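Local coordinates for cyclic GMP-AMP synthase-like receptor (Tribolium castaneum, PDB 7LT2), which senses double-stranded RNA in the cytoplasm and then catalyses formation of cyclic GMP-AMP from ATP and GTP as an innate immune signal, at residues R33-Q38 and Q143-T148; F50-Y55 and D74-I79; K266-K271 and K363-K368. One frame throughout, in Å; residues are numbered along the deposited sequence.

Contact 1 (R33-Q38 and Q143-T148); sequences RTFVEQ and QKTLNT
The ring of Phe35 carries Thr145 CG2 over one face and Leu146 CD2 at its edge, near the ring plane. The methyl stands 3.8 Å above the plane of the Phe35 ring, offset toward the rim. Measured to the ring centroid, Thr145 CG2 lies at 4.0 Å and 19° off the normal, a CH-pi contact. At the edge Leu146 CD2 meets Phe35 CE1 at 3.6 Å. CG of Phe35 is anti to the backbone N, beside the carbonyl carbon, and the end of the ring comes nearer to 143-148 than its CB direction suggests. In Thr145 CG2 is likewise anti to its backbone N, while OG1 turns back to Leu141 O in its own helix, leaving a methyl to face the ring.

The other flat group is the amide of Gln38. Its chain bends at chi2, which sets CD; the amide beyond it brings NE2 to Thr148 OG1, tip to tip, at 2.8 Å. The bond is nearly straight, 171° at the hydrogen, and OG1 lies in the amide plane. On the way, Gln38 CG passes Thr145 CG2 at 3.7 Å, the two side chains sliding past each other in opposite directions.

The two segments belong to helices 18-42 and 131-147; the axes of the segments cross at 106° and come within 10.0 Å. This is steep helix-helix packing in which the long helix 18-42 meets the last turn of helix 131-147, within the nucleotidyltransferase fold. Trp170 and Cys157, from the neighbouring strands, also touch Leu146, and Leu149 lies against Phe35 and Gln38.

Thr148 OG1 donates in turn to Thr145 O at 2.8 Å, on a lone pair in the carbonyl plane. The same oxygen accepts from Thr148 N, giving Thr145 O two donors from a single residue.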
loop_
_atom_site.group_PDB
_atom_site.type_symbol
_atom_site.label_atom_id
_atom_site.label_comp_id
_atom_site.label_asym_id
_atom_site.label_seq_id
_atom_site.Cartn_x
_atom_site.Cartn_y
_atom_site.Cartn_z
ATOM N N ARG A 33 -3.430 -15.830 7.689
ATOM C CA ARG A 33 -4.680 -16.588 7.643
ATOM C C ARG A 33 -4.955 -17.269 8.979
ATOM O O ARG A 33 -6.099 -17.284 9.454
ATOM C CB ARG A 33 -4.651 -17.616 6.509
ATOM C CG ARG A 33 -5.091 -17.062 5.163
ATOM C CD ARG A 33 -5.349 -18.179 4.159
ATOM N NE ARG A 33 -4.115 -18.874 3.819
ATOM C CZ ARG A 33 -3.294 -18.505 2.847
ATOM N NH1 ARG A 33 -3.567 -17.475 2.064
ATOM N NH2 ARG A 33 -2.170 -19.187 2.655
ATOM N N THR A 34 -3.920 -17.833 9.603
ATOM C CA THR A 34 -4.093 -18.412 10.932
ATOM C C THR A 34 -4.586 -17.365 11.922
ATOM O O THR A 34 -5.491 -17.631 12.723
ATOM C CB THR A 34 -2.781 -19.025 11.422
ATOM O OG1 THR A 34 -2.325 -20.004 10.480
ATOM C CG2 THR A 34 -2.983 -19.695 12.779
ATOM N N PHE A 35 -4.014 -16.161 11.871
ATOM C CA PHE A 35 -4.422 -15.116 12.802
ATOM C C PHE A 35 -5.856 -14.663 12.539
ATOM O O PHE A 35 -6.634 -14.477 13.483
ATOM C CB PHE A 35 -3.453 -13.933 12.719
ATOM C CG PHE A 35 -3.641 -12.930 13.823
ATOM C CD1 PHE A 35 -2.958 -13.059 15.018
ATOM C CD2 PHE A 35 -4.519 -11.875 13.669
ATOM C CE1 PHE A 35 -3.142 -12.141 16.038
ATOM C CE2 PHE A 35 -4.707 -10.959 14.680
ATOM C CZ PHE A 35 -4.016 -11.096 15.869
ATOM N N VAL A 36 -6.224 -14.480 11.267
ATOM C CA VAL A 36 -7.565 -13.991 10.949
ATOM C C VAL A 36 -8.610 -15.049 11.283
ATOM O O VAL A 36 -9.715 -14.722 11.744
ATOM C CB VAL A 36 -7.633 -13.538 9.477
ATOM C CG1 VAL A 36 -9.083 -13.339 9.015
ATOM C CG2 VAL A 36 -6.841 -12.253 9.295
ATOM N N GLU A 37 -8.280 -16.330 11.079
ATOM C CA GLU A 37 -9.204 -17.391 11.476
ATOM C C GLU A 37 -9.440 -17.370 12.979
ATOM O O GLU A 37 -10.567 -17.595 13.442
ATOM C CB GLU A 37 -8.680 -18.761 11.036
ATOM C CG GLU A 37 -8.911 -19.070 9.568
ATOM C CD GLU A 37 -10.392 -19.121 9.214
ATOM O OE1 GLU A 37 -11.159 -19.797 9.930
ATOM O OE2 GLU A 37 -10.787 -18.479 8.220
ATOM N N GLN A 38 -8.391 -17.094 13.759
ATOM C CA GLN A 38 -8.568 -16.976 15.203
ATOM C C GLN A 38 -9.394 -15.746 15.557
ATOM O O GLN A 38 -10.201 -15.787 16.492
ATOM C CB GLN A 38 -7.208 -16.942 15.902
ATOM C CG GLN A 38 -7.280 -17.017 17.429
ATOM C CD GLN A 38 -7.642 -18.401 17.940
ATOM O OE1 GLN A 38 -7.900 -19.324 17.162
ATOM N NE2 GLN A 38 -7.662 -18.552 19.260
ATOM N N GLN A 143 -6.267 -7.341 20.118
ATOM C CA GLN A 143 -5.793 -7.640 21.468
ATOM C C GLN A 143 -6.461 -8.896 22.016
ATOM O O GLN A 143 -5.798 -9.775 22.579
ATOM C CB GLN A 143 -6.058 -6.450 22.400
ATOM C CG GLN A 143 -5.251 -5.195 22.094
ATOM C CD GLN A 143 -3.830 -5.265 22.625
ATOM O OE1 GLN A 143 -3.392 -6.299 23.122
ATOM N NE2 GLN A 143 -3.104 -4.158 22.519
ATOM N N LYS A 144 -7.785 -8.983 21.870
ATOM C CA LYS A 144 -8.516 -10.159 22.327
ATOM C C LYS A 144 -7.960 -11.427 21.696
ATOM O O LYS A 144 -7.785 -12.446 22.376
ATOM C CB LYS A 144 -10.001 -9.993 21.999
ATOM C CG LYS A 144 -10.921 -11.032 22.606
ATOM C CD LYS A 144 -12.360 -10.761 22.193
ATOM C CE LYS A 144 -13.318 -11.767 22.820
ATOM N NZ LYS A 144 -14.729 -11.380 22.531
ATOM N N THR A 145 -7.656 -11.368 20.397
ATOM C CA THR A 145 -7.139 -12.524 19.670
ATOM C C THR A 145 -5.728 -12.882 20.125
ATOM O O THR A 145 -5.424 -14.058 20.362
ATOM C CB THR A 145 -7.170 -12.233 18.170
ATOM O OG1 THR A 145 -8.519 -11.962 17.763
ATOM C CG2 THR A 145 -6.636 -13.419 17.376
ATOM N N LEU A 146 -4.852 -11.879 20.254
ATOM C CA LEU A 146 -3.485 -12.130 20.711
ATOM C C LEU A 146 -3.460 -12.866 22.050
ATOM O O LEU A 146 -2.597 -13.722 22.277
ATOM C CB LEU A 146 -2.719 -10.810 20.810
ATOM C CG LEU A 146 -2.356 -10.113 19.493
ATOM C CD1 LEU A 146 -1.989 -8.659 19.754
ATOM C CD2 LEU A 146 -1.213 -10.829 18.804
ATOM N N ASN A 147 -4.401 -12.553 22.946
ATOM C CA ASN A 147 -4.426 -13.188 24.262
ATOM C C ASN A 147 -4.735 -14.678 24.200
ATOM O O ASN A 147 -4.390 -15.404 25.141
ATOM C CB ASN A 147 -5.459 -12.510 25.172
ATOM C CG ASN A 147 -5.041 -11.123 25.603
ATOM O OD1 ASN A 147 -3.859 -10.788 25.613
ATOM N ND2 ASN A 147 -6.019 -10.306 25.981
ATOM N N THR A 148 -5.381 -15.150 23.131
ATOM C CA THR A 148 -5.740 -16.557 23.022
ATOM C C THR A 148 -4.651 -17.408 22.380
ATOM O O THR A 148 -4.798 -18.633 22.330
ATOM C CB THR A 148 -7.037 -16.722 22.218
ATOM O OG1 THR A 148 -6.800 -16.393 20.841
ATOM C CG2 THR A 148 -8.127 -15.822 22.772
#

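Contact 2 (F50-Y55 and D74-I79)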
loop_
_atom_site.group_PDB
_atom_site.type_symbol
_atom_site.label_atom_id
_atom_site.label_comp_id
_atom_site.label_asym_id
_atom_site.label_seq_id
_atom_site.Cartn_x
_atom_site.Cartn_y
_atom_site.Cartn_z
ATOM N N PHE A 50 -16.611 -9.941 7.747
ATOM C CA PHE A 50 -15.400 -10.211 6.979
ATOM C C PHE A 50 -15.728 -10.779 5.605
ATOM O O PHE A 50 -16.527 -11.715 5.473
ATOM C CB PHE A 50 -14.491 -11.174 7.737
ATOM C CG PHE A 50 -13.248 -11.544 6.981
ATOM C CD1 PHE A 50 -12.173 -10.674 6.929
ATOM C CD2 PHE A 50 -13.158 -12.753 6.318
ATOM C CE1 PHE A 50 -11.023 -11.006 6.235
ATOM C CE2 PHE A 50 -12.006 -13.090 5.619
ATOM C CZ PHE A 50 -10.947 -12.219 5.577
ATOM N N ARG A 51 -15.106 -10.204 4.578
ATOM C CA ARG A 51 -15.206 -10.711 3.217
ATOM C C ARG A 51 -13.893 -11.289 2.709
ATOM O O ARG A 51 -13.860 -12.437 2.251
ATOM C CB ARG A 51 -15.684 -9.601 2.272
ATOM C CG ARG A 51 -15.839 -10.040 0.824
ATOM C CD ARG A 51 -16.551 -8.974 0.003
ATOM N NE ARG A 51 -16.668 -9.350 -1.401
ATOM C CZ ARG A 51 -17.666 -10.064 -1.903
ATOM N NH1 ARG A 51 -18.650 -10.509 -1.139
ATOM N NH2 ARG A 51 -17.681 -10.333 -3.207
ATOM N N ARG A 52 -12.810 -10.524 2.783
ATOM C CA ARG A 52 -11.521 -10.944 2.238
ATOM C C ARG A 52 -10.472 -9.939 2.693
ATOM O O ARG A 52 -10.789 -8.921 3.315
ATOM C CB ARG A 52 -11.566 -11.033 0.713
ATOM C CG ARG A 52 -11.784 -9.692 0.022
ATOM C CD ARG A 52 -11.985 -9.864 -1.472
ATOM N NE ARG A 52 -12.472 -8.651 -2.118
ATOM C CZ ARG A 52 -11.698 -7.768 -2.734
ATOM N NH1 ARG A 52 -10.384 -7.907 -2.769
ATOM N NH2 ARG A 52 -12.257 -6.720 -3.329
ATOM N N VAL A 53 -9.214 -10.227 2.367
ATOM C CA VAL A 53 -8.112 -9.315 2.642
ATOM C C VAL A 53 -7.499 -8.871 1.320
ATOM O O VAL A 53 -7.570 -9.572 0.303
ATOM C CB VAL A 53 -7.030 -9.939 3.556
ATOM C CG1 VAL A 53 -7.627 -10.365 4.894
ATOM C CG2 VAL A 53 -6.324 -11.122 2.869
ATOM N N PHE A 54 -6.903 -7.681 1.345
ATOM C CA PHE A 54 -6.094 -7.169 0.249
ATOM C C PHE A 54 -4.718 -6.856 0.811
ATOM O O PHE A 54 -4.608 -6.234 1.871
ATOM C CB PHE A 54 -6.722 -5.918 -0.377
ATOM C CG PHE A 54 -5.877 -5.284 -1.445
ATOM C CD1 PHE A 54 -5.890 -5.779 -2.745
ATOM C CD2 PHE A 54 -5.061 -4.203 -1.151
ATOM C CE1 PHE A 54 -5.110 -5.199 -3.732
ATOM C CE2 PHE A 54 -4.276 -3.620 -2.136
ATOM C CZ PHE A 54 -4.305 -4.123 -3.427
ATOM N N TYR A 55 -3.672 -7.296 0.114
ATOM C CA TYR A 55 -2.304 -7.069 0.566
ATOM C C TYR A 55 -1.805 -5.785 -0.092
ATOM O O TYR A 55 -1.597 -5.745 -1.305
ATOM C CB TYR A 55 -1.415 -8.264 0.226
ATOM C CG TYR A 55 -1.965 -9.598 0.697
ATOM C CD1 TYR A 55 -2.029 -9.912 2.048
ATOM C CD2 TYR A 55 -2.404 -10.547 -0.214
ATOM C CE1 TYR A 55 -2.531 -11.143 2.481
ATOM C CE2 TYR A 55 -2.900 -11.773 0.201
ATOM C CZ TYR A 55 -2.969 -12.067 1.550
ATOM O OH TYR A 55 -3.467 -13.288 1.958
ATOM N N ASP A 74 -5.094 -5.083 4.490
ATOM C CA ASP A 74 -6.381 -4.399 4.409
ATOM C C ASP A 74 -7.473 -5.441 4.599
ATOM O O ASP A 74 -7.751 -6.245 3.703
ATOM C CB ASP A 74 -6.518 -3.663 3.081
ATOM C CG ASP A 74 -5.593 -2.470 2.983
ATOM O OD1 ASP A 74 -5.311 -1.837 4.028
ATOM O OD2 ASP A 74 -5.130 -2.172 1.866
ATOM N N ILE A 75 -8.080 -5.439 5.783
ATOM C CA ILE A 75 -9.114 -6.399 6.152
ATOM C C ILE A 75 -10.446 -5.825 5.685
ATOM O O ILE A 75 -10.919 -4.822 6.227
ATOM C CB ILE A 75 -9.106 -6.658 7.664
ATOM C CG1 ILE A 75 -7.739 -7.190 8.103
ATOM C CG2 ILE A 75 -10.221 -7.634 8.063
ATOM C CD1 ILE A 75 -7.521 -7.181 9.608
ATOM N N LEU A 76 -11.049 -6.445 4.668
ATOM C CA LEU A 76 -12.211 -5.863 3.996
ATOM C C LEU A 76 -13.497 -6.384 4.635
ATOM O O LEU A 76 -13.823 -7.573 4.526
ATOM C CB LEU A 76 -12.177 -6.162 2.499
ATOM C CG LEU A 76 -10.890 -5.756 1.762
ATOM C CD1 LEU A 76 -11.101 -5.804 0.261
ATOM C CD2 LEU A 76 -10.406 -4.375 2.177
ATOM N N LEU A 77 -14.220 -5.487 5.300
ATOM C CA LEU A 77 -15.514 -5.763 5.904
ATOM C C LEU A 77 -16.608 -5.264 4.969
ATOM O O LEU A 77 -16.434 -4.264 4.271
ATOM C CB LEU A 77 -15.622 -5.070 7.265
ATOM C CG LEU A 77 -14.373 -5.177 8.144
ATOM C CD1 LEU A 77 -14.442 -4.216 9.317
ATOM C CD2 LEU A 77 -14.203 -6.611 8.627
ATOM N N HIS A 78 -17.740 -5.963 4.947
ATOM C CA HIS A 78 -18.818 -5.612 4.030
ATOM C C HIS A 78 -20.109 -5.421 4.803
ATOM O O HIS A 78 -20.573 -6.348 5.477
ATOM C CB HIS A 78 -19.013 -6.672 2.943
ATOM C CG HIS A 78 -20.141 -6.359 2.012
ATOM N ND1 HIS A 78 -20.113 -5.290 1.143
ATOM C CD2 HIS A 78 -21.344 -6.955 1.838
ATOM C CE1 HIS A 78 -21.245 -5.249 0.462
ATOM N NE2 HIS A 78 -22.010 -6.247 0.867
ATOM N N ILE A 79 -20.669 -4.223 4.709
ATOM C CA ILE A 79 -21.982 -3.930 5.294
ATOM C C ILE A 79 -23.058 -4.490 4.377
ATOM O O ILE A 79 -23.075 -4.157 3.182
ATOM C CB ILE A 79 -22.152 -2.426 5.478
ATOM C CG1 ILE A 79 -21.090 -1.876 6.437
ATOM C CG2 ILE A 79 -23.569 -2.106 5.971
ATOM C CD1 ILE A 79 -21.031 -0.373 6.481
#
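Phe50 CD1 meets Ile75 CG2 at 3.8 Å where strands 50-55 and 74-77 pair antiparallel; the axes of the paired segments approach to 4.8 Å. The methyl comes in at the ring edge, in plane, and the two side chains cross at about a right angle. Val53 CG1 also lies at that edge, and Arg52 N sits over the centre of one ring face. Val36 and Lys40 of helix 18-42 touch Phe50 too.

The tight part is the other face of the sheet, where Phe54, Asp74 and Leu76 are buried and helix 245-251 backs Phe54 and Asp74. Phe54 and Asp74 lie side by side, pointing the same way. Ring and carboxylate planes are 5° apart, and Asp74 OD2 approaches Phe54 CD2 in the ring plane at 3.6 Å. Beside them Leu76 CD1 rests over the centre of one face of the Arg52 guanidinium, 3.6 Å from CZ.

The end at Arg51 and His78 is looser. Arg51 is exposed, and its CD comes no nearer than 4.5 Å to His78 CB. Glu221 bridges both arginines through salt bridges, and Arg52 forms another with Glu246, which by similarity binds ATP.

Backbone bonds fix the register: Phe54 and Asp74 exchange two, Leu76 N donates to Arg52 O, and Arg51 N donates to Leu76 O at 2.9 Å. Arg51 and Arg52 thus both face Leu76, with Arg51 at phi/psi -112/-53°. The result is a classic beta bulge in strand 50-56, paired with strand 70-77, which carries Glu70 and Asp72, the probable catalytic metal ligands of this nucleotidyltransferase fold.

Contact 3 (K266-K271 and K363-K368); sequences KKLKEK and KHLLTK
Leu268 and Leu365 mark the closest backbone approach, CA to CA 4.9 Å, where helix 258-272 meets the last turn of helix 361-365 and the loop after it. Segment 266-271 belongs to the HhH/H2TH-like domain of the Mab-21 family; in this helical part a helix packs against the C-terminal end of another and the turn that follows, and two lysines donate to carbonyls there.

Lys267 and Lys271, one helical turn apart, do this from the same side of their helix. The Lys267 chain bends at chi2 and again at chi4 (62°), bringing NZ to Leu365 O at 2.7 Å. It approaches with a C=O...N angle of 139°, tilted 30° from the carbonyl plane. Glu370 forms a salt bridge with the same ammonium and also accepts from Thr367 N, which ties Lys267 to the start of helix 368-375. Leu366 CD2 lies against Lys267 NZ at 3.8 Å, the two side chains crossing obliquely.

Next to the lysines the contact is apolar. Leu268 CD1 meets Leu365 CD1 at 4.2 Å, the side chains crossing at about a right angle, and Ile350 of helix 337-354 also touches Leu268. His364 turns its ring away toward Tyr349 and Asp353, although its carbonyl stays within the contact.

Lys271 NZ is placed 2.4 Å from Leu366 O, too short for the exact position to be trusted, and makes a weak hydrogen bond to His364 O. The chain behind it stays extended beyond CG, with Lys271 CD 3.1 Å from His364 O.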
loop_
_atom_site.group_PDB
_atom_site.type_symbol
_atom_site.label_atom_id
_atom_site.label_comp_id
_atom_site.label_asym_id
_atom_site.label_seq_id
_atom_site.Cartn_x
_atom_site.Cartn_y
_atom_site.Cartn_z
ATOM N N LYS A 266 12.615 5.715 -7.804
ATOM C CA LYS A 266 12.462 5.727 -6.348
ATOM C C LYS A 266 13.814 5.634 -5.651
ATOM O O LYS A 266 14.019 6.249 -4.596
ATOM C CB LYS A 266 11.544 4.586 -5.890
ATOM C CG LYS A 266 10.068 4.817 -6.177
ATOM C CD LYS A 266 9.220 3.601 -5.807
ATOM C CE LYS A 266 9.249 3.328 -4.316
ATOM N NZ LYS A 266 8.250 2.295 -3.888
ATOM N N LYS A 267 14.751 4.868 -6.220
ATOM C CA LYS A 267 16.091 4.800 -5.647
ATOM C C LYS A 267 16.772 6.158 -5.707
ATOM O O LYS A 267 17.413 6.586 -4.740
ATOM C CB LYS A 267 16.922 3.747 -6.384
ATOM C CG LYS A 267 18.329 3.512 -5.818
ATOM C CD LYS A 267 18.270 2.823 -4.465
ATOM C CE LYS A 267 19.635 2.299 -4.021
ATOM N NZ LYS A 267 20.608 3.406 -3.869
ATOM N N LEU A 268 16.630 6.855 -6.839
ATOM C CA LEU A 268 17.148 8.213 -6.959
ATOM C C LEU A 268 16.498 9.140 -5.940
ATOM O O LEU A 268 17.173 9.983 -5.334
ATOM C CB LEU A 268 16.911 8.724 -8.380
ATOM C CG LEU A 268 17.423 10.117 -8.745
ATOM C CD1 LEU A 268 18.936 10.183 -8.596
ATOM C CD2 LEU A 268 16.997 10.487 -10.164
ATOM N N LYS A 269 15.187 8.994 -5.740
ATOM C CA LYS A 269 14.476 9.812 -4.763
ATOM C C LYS A 269 15.005 9.574 -3.355
ATOM O O LYS A 269 15.205 10.526 -2.587
ATOM C CB LYS A 269 12.973 9.513 -4.845
ATOM C CG LYS A 269 12.099 10.305 -3.874
ATOM C CD LYS A 269 11.831 9.547 -2.572
ATOM C CE LYS A 269 10.898 8.363 -2.791
ATOM N NZ LYS A 269 10.546 7.697 -1.506
ATOM N N GLU A 270 15.234 8.309 -2.995
ATOM C CA GLU A 270 15.746 7.991 -1.668
ATOM C C GLU A 270 17.102 8.628 -1.424
ATOM O O GLU A 270 17.407 9.035 -0.297
ATOM C CB GLU A 270 15.858 6.479 -1.485
ATOM C CG GLU A 270 14.548 5.755 -1.309
ATOM C CD GLU A 270 14.755 4.267 -1.085
ATOM O OE1 GLU A 270 15.887 3.866 -0.734
ATOM O OE2 GLU A 270 13.792 3.497 -1.268
ATOM N N LYS A 271 17.928 8.728 -2.459
ATOM C CA LYS A 271 19.259 9.282 -2.258
ATOM C C LYS A 271 19.277 10.807 -2.286
ATOM O O LYS A 271 20.008 11.427 -1.505
ATOM C CB LYS A 271 20.225 8.725 -3.306
ATOM C CG LYS A 271 21.666 9.162 -3.070
ATOM C CD LYS A 271 22.608 8.552 -4.082
ATOM C CE LYS A 271 23.955 9.252 -4.058
ATOM N NZ LYS A 271 24.843 8.759 -5.150
ATOM N N LYS A 363 26.364 6.300 -10.461
ATOM C CA LYS A 363 26.970 7.258 -9.546
ATOM C C LYS A 363 25.917 8.104 -8.839
ATOM O O LYS A 363 26.130 8.532 -7.699
ATOM C CB LYS A 363 27.951 8.153 -10.302
ATOM C CG LYS A 363 29.045 7.389 -11.033
ATOM C CD LYS A 363 29.869 8.325 -11.903
ATOM C CE LYS A 363 30.904 7.563 -12.706
ATOM N NZ LYS A 363 31.701 8.468 -13.588
ATOM N N HIS A 364 24.780 8.354 -9.491
ATOM C CA HIS A 364 23.706 9.122 -8.876
ATOM C C HIS A 364 22.732 8.254 -8.098
ATOM O O HIS A 364 22.145 8.723 -7.117
ATOM C CB HIS A 364 22.926 9.903 -9.938
ATOM C CG HIS A 364 23.725 10.973 -10.613
ATOM N ND1 HIS A 364 23.901 12.226 -10.066
ATOM C CD2 HIS A 364 24.386 10.980 -11.794
ATOM C CE1 HIS A 364 24.647 12.955 -10.877
ATOM N NE2 HIS A 364 24.953 12.224 -11.933
ATOM N N LEU A 365 22.536 7.005 -8.519
ATOM C CA LEU A 365 21.551 6.149 -7.866
ATOM C C LEU A 365 22.076 5.551 -6.568
ATOM O O LEU A 365 21.306 5.378 -5.617
ATOM C CB LEU A 365 21.117 5.031 -8.818
ATOM C CG LEU A 365 19.925 5.304 -9.741
ATOM C CD1 LEU A 365 20.073 6.623 -10.484
ATOM C CD2 LEU A 365 19.769 4.158 -10.721
ATOM N N LEU A 366 23.365 5.243 -6.502
ATOM C CA LEU A 366 23.939 4.512 -5.384
ATOM C C LEU A 366 24.655 5.452 -4.422
ATOM O O LEU A 366 25.244 6.457 -4.826
ATOM C CB LEU A 366 24.917 3.445 -5.886
ATOM C CG LEU A 366 24.335 2.432 -6.874
ATOM C CD1 LEU A 366 25.370 1.388 -7.264
ATOM C CD2 LEU A 366 23.091 1.769 -6.288
ATOM N N THR A 367 24.584 5.119 -3.136
ATOM C CA THR A 367 25.467 5.747 -2.173
ATOM C C THR A 367 26.908 5.401 -2.525
ATOM O O THR A 367 27.178 4.468 -3.288
ATOM C CB THR A 367 25.142 5.281 -0.752
ATOM O OG1 THR A 367 25.453 3.889 -0.619
ATOM C CG2 THR A 367 23.661 5.483 -0.450
ATOM N N LYS A 368 27.845 6.173 -1.975
ATOM C CA LYS A 368 29.250 5.879 -2.233
ATOM C C LYS A 368 29.607 4.484 -1.741
ATOM O O LYS A 368 30.378 3.767 -2.387
ATOM C CB LYS A 368 30.136 6.941 -1.585
ATOM C CG LYS A 368 29.718 8.345 -1.981
ATOM C CD LYS A 368 30.852 9.341 -1.899
ATOM C CE LYS A 368 30.421 10.647 -2.537
ATOM N NZ LYS A 368 31.540 11.602 -2.588
#

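Contacts 1 and 2 adjoin, with centres 16 Å apart: Val36 CG1 of helix 18-42 packs on Phe50 CZ at 4.1 Å, so the long helix links the helix pair to the sheet. Contact 3 lies on the opposite side of the chain's centre, its nearest atoms about 13 Å from contact 2 and 24 Å from contact 1, and shares no helix or strand with them. Contact 2 is nearest the centre and is held chiefly by backbone bonds between strands. Contact 1, though peripheral, buries an aromatic and methyl core beside one side-chain bond. Contact 3, partly buried, relies on lysine ammonium groups donating to carbonyl oxygens.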